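Local atomic coordinates of hexokinase (Schistosoma mansoni, PDB entry 1BDG), a protein that catalyses the ATP-dependent phosphorylation of hexoses such as glucose to hexose 6-phosphates, the first step of glycolysis. Residues Lys60-Thr65 / Ala441-Ser446. Sequence-based numbering, arbitrary orientation.
Sequences KTPNGT and AAIAAS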
ATOM      1  N   LYS A  60      20.596   9.838   2.248  1.00 21.53           N
ATOM      2  CA  LYS A  60      20.653  10.115   3.686  1.00 22.78           C
ATOM      3  C   LYS A  60      19.303  10.588   4.268  1.00 23.12           C
ATOM      4  O   LYS A  60      18.769  11.624   3.854  1.00 21.23           O
ATOM      5  CB  LYS A  60      21.745  11.154   3.977  1.00 21.66           C
ATOM      6  N   THR A  61      18.790   9.858   5.264  1.00 24.17           N
ATOM      7  CA  THR A  61      17.517  10.201   5.905  1.00 24.11           C
ATOM      8  C   THR A  61      17.581  11.460   6.769  1.00 22.89           C
ATOM      9  O   THR A  61      18.544  11.684   7.504  1.00 21.61           O
ATOM     10  CB  THR A  61      16.991   9.052   6.786  1.00 23.33           C
ATOM     11  OG1 THR A  61      18.045   8.597   7.639  1.00 20.82           O
ATOM     12  CG2 THR A  61      16.466   7.892   5.920  1.00 23.32           C
ATOM     13  N   PRO A  62      16.516  12.273   6.723  1.00 23.70           N
ATOM     14  CA  PRO A  62      16.429  13.513   7.491  1.00 23.78           C
ATOM     15  C   PRO A  62      16.755  13.354   8.970  1.00 24.77           C
ATOM     16  O   PRO A  62      16.172  12.530   9.682  1.00 22.18           O
ATOM     17  CB  PRO A  62      14.987  13.949   7.242  1.00 24.73           C
ATOM     18  CG  PRO A  62      14.788  13.531   5.797  1.00 24.18           C
ATOM     19  CD  PRO A  62      15.335  12.121   5.849  1.00 23.94           C
ATOM     20  N   ASN A  63      17.700  14.176   9.415  1.00 25.14           N
ATOM     21  CA  ASN A  63      18.169  14.178  10.806  1.00 25.07           C
ATOM     22  C   ASN A  63      17.399  15.129  11.732  1.00 24.45           C
ATOM     23  O   ASN A  63      17.446  14.987  12.953  1.00 22.03           O
ATOM     24  CB  ASN A  63      19.652  14.544  10.825  1.00 25.98           C
ATOM     25  CG  ASN A  63      19.956  15.733   9.943  1.00 26.29           C
ATOM     26  OD1 ASN A  63      19.280  16.758  10.022  1.00 29.07           O
ATOM     27  ND2 ASN A  63      20.928  15.586   9.055  1.00 25.91           N
ATOM     28  N   GLY A  64      16.739  16.133  11.155  1.00 25.70           N
ATOM     29  CA  GLY A  64      15.978  17.062  11.969  1.00 24.94           C
ATOM     30  C   GLY A  64      16.534  18.470  12.020  1.00 25.39           C
ATOM     31  O   GLY A  64      15.852  19.379  12.502  1.00 27.51           O
ATOM     32  N   THR A  65      17.756  18.669  11.536  1.00 25.32           N
ATOM     33  CA  THR A  65      18.361  20.004  11.529  1.00 24.42           C
ATOM     34  C   THR A  65      17.742  20.864  10.412  1.00 24.65           C
ATOM     35  O   THR A  65      17.912  22.087  10.379  1.00 24.65           O
ATOM     36  CB  THR A  65      19.897  19.910  11.315  1.00 24.97           C
ATOM     37  OG1 THR A  65      20.189  19.430   9.983  1.00 21.76           O
ATOM     38  CG2 THR A  65      20.513  18.965  12.367  1.00 21.81           C
ATOM     39  N   ALA A 441       8.536  16.448   3.380  1.00 17.20           N
ATOM     40  CA  ALA A 441       9.011  17.823   3.501  1.00 16.70           C
ATOM     41  C   ALA A 441      10.482  17.901   3.888  1.00 16.89           C
ATOM     42  O   ALA A 441      11.240  18.656   3.281  1.00 17.02           O
ATOM     43  CB  ALA A 441       8.179  18.578   4.469  1.00 17.46           C
ATOM     44  N   ALA A 442      10.892  17.143   4.905  1.00 17.89           N
ATOM     45  CA  ALA A 442      12.305  17.126   5.288  1.00 18.87           C
ATOM     46  C   ALA A 442      13.089  16.731   4.034  1.00 20.10           C
ATOM     47  O   ALA A 442      14.043  17.402   3.672  1.00 23.10           O
ATOM     48  CB  ALA A 442      12.563  16.129   6.403  1.00 19.29           C
ATOM     49  N   ILE A 443      12.646  15.702   3.316  1.00 19.36           N
ATOM     50  CA  ILE A 443      13.355  15.318   2.098  1.00 20.63           C
ATOM     51  C   ILE A 443      13.434  16.515   1.130  1.00 22.65           C
ATOM     52  O   ILE A 443      14.515  16.855   0.612  1.00 22.61           O
ATOM     53  CB  ILE A 443      12.705  14.115   1.381  1.00 18.60           C
ATOM     54  CG1 ILE A 443      12.747  12.871   2.283  1.00 15.61           C
ATOM     55  CG2 ILE A 443      13.408  13.890   0.055  1.00 17.40           C
ATOM     56  CD1 ILE A 443      12.380  11.563   1.594  1.00 15.16           C
ATOM     57  N   ALA A 444      12.302  17.178   0.921  1.00 23.23           N
ATOM     58  CA  ALA A 444      12.267  18.341   0.045  1.00 24.30           C
ATOM     59  C   ALA A 444      13.319  19.382   0.476  1.00 26.05           C
ATOM     60  O   ALA A 444      13.962  20.006  -0.365  1.00 26.67           O
ATOM     61  CB  ALA A 444      10.882  18.951   0.059  1.00 25.64           C
ATOM     62  N   ALA A 445      13.553  19.502   1.782  1.00 26.54           N
ATOM     63  CA  ALA A 445      14.522  20.456   2.328  1.00 26.44           C
ATOM     64  C   ALA A 445      15.920  20.437   1.649  1.00 26.98           C
ATOM     65  O   ALA A 445      16.765  21.321   1.899  1.00 24.92           O
ATOM     66  CB  ALA A 445      14.633  20.273   3.861  1.00 22.09           C
ATOM     67  N   SER A 446      16.138  19.455   0.772  1.00 27.55           N
ATOM     68  CA  SER A 446      17.394  19.317   0.034  1.00 27.32           C
ATOM     69  C   SER A 446      17.041  19.242  -1.455  1.00 27.10           C
ATOM     70  O   SER A 446      17.713  19.857  -2.300  1.00 25.63           O
ATOM     71  CB  SER A 446      18.132  18.022   0.437  1.00 29.34           C
ATOM     72  OG  SER A 446      17.990  17.696   1.826  1.00 30.69           O
TER
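The pyrrolidine ring of P62 meets A442 edge on: the A442 methyl lies almost in the mean plane of the ring, beyond its CB-CG bond, and no atom of 441-446 covers either face. CB of P62 is 3.4 Å from CB of A442, and CG of P62 is 3.5 Å from the same methyl, which thus faces both ends of the bond about equally. I443 approaches the CG corner, displaced from the ring plane to one side; its backbone N is 3.9 Å from CG of P62, and its CG1 is 4.1 Å from that same CG. With chi1 at -63°, CG1 sits beside the backbone N of I443, on the side facing the ring, while CG2 is anti to that nitrogen.

This contact joins the connection between two sheets to the last helix of the chain, in a hexokinase of the actin-like ATPase clan. Segment 60-65 belongs to the loop from strand 54-55, at the edge of the six-stranded sheet, to strand 68-75 of the five-stranded sheet; 441-446 lies on helix 435-444, whose A444 touches F70 of that second strand. Helix 197-206 adjoins both segments, with T61 on L202 and I443 on A203. The side chain of I443 is about 13 Å from the bound alpha-D-glucopyranose (GLC).

Beyond the proline, the carboxamide oxygen of N63 closes a turn over residues 63-65. Its OD1 accepts from T65 N at 2.9 Å, with an N-H...O angle of 163°, defining an Asx turn. T65 OG1 donates to the same N63 OD1 at 2.8 Å, tilted 32° from the carbonyl plane, and the backbone N-H of G64 bonds to OE2 of E66.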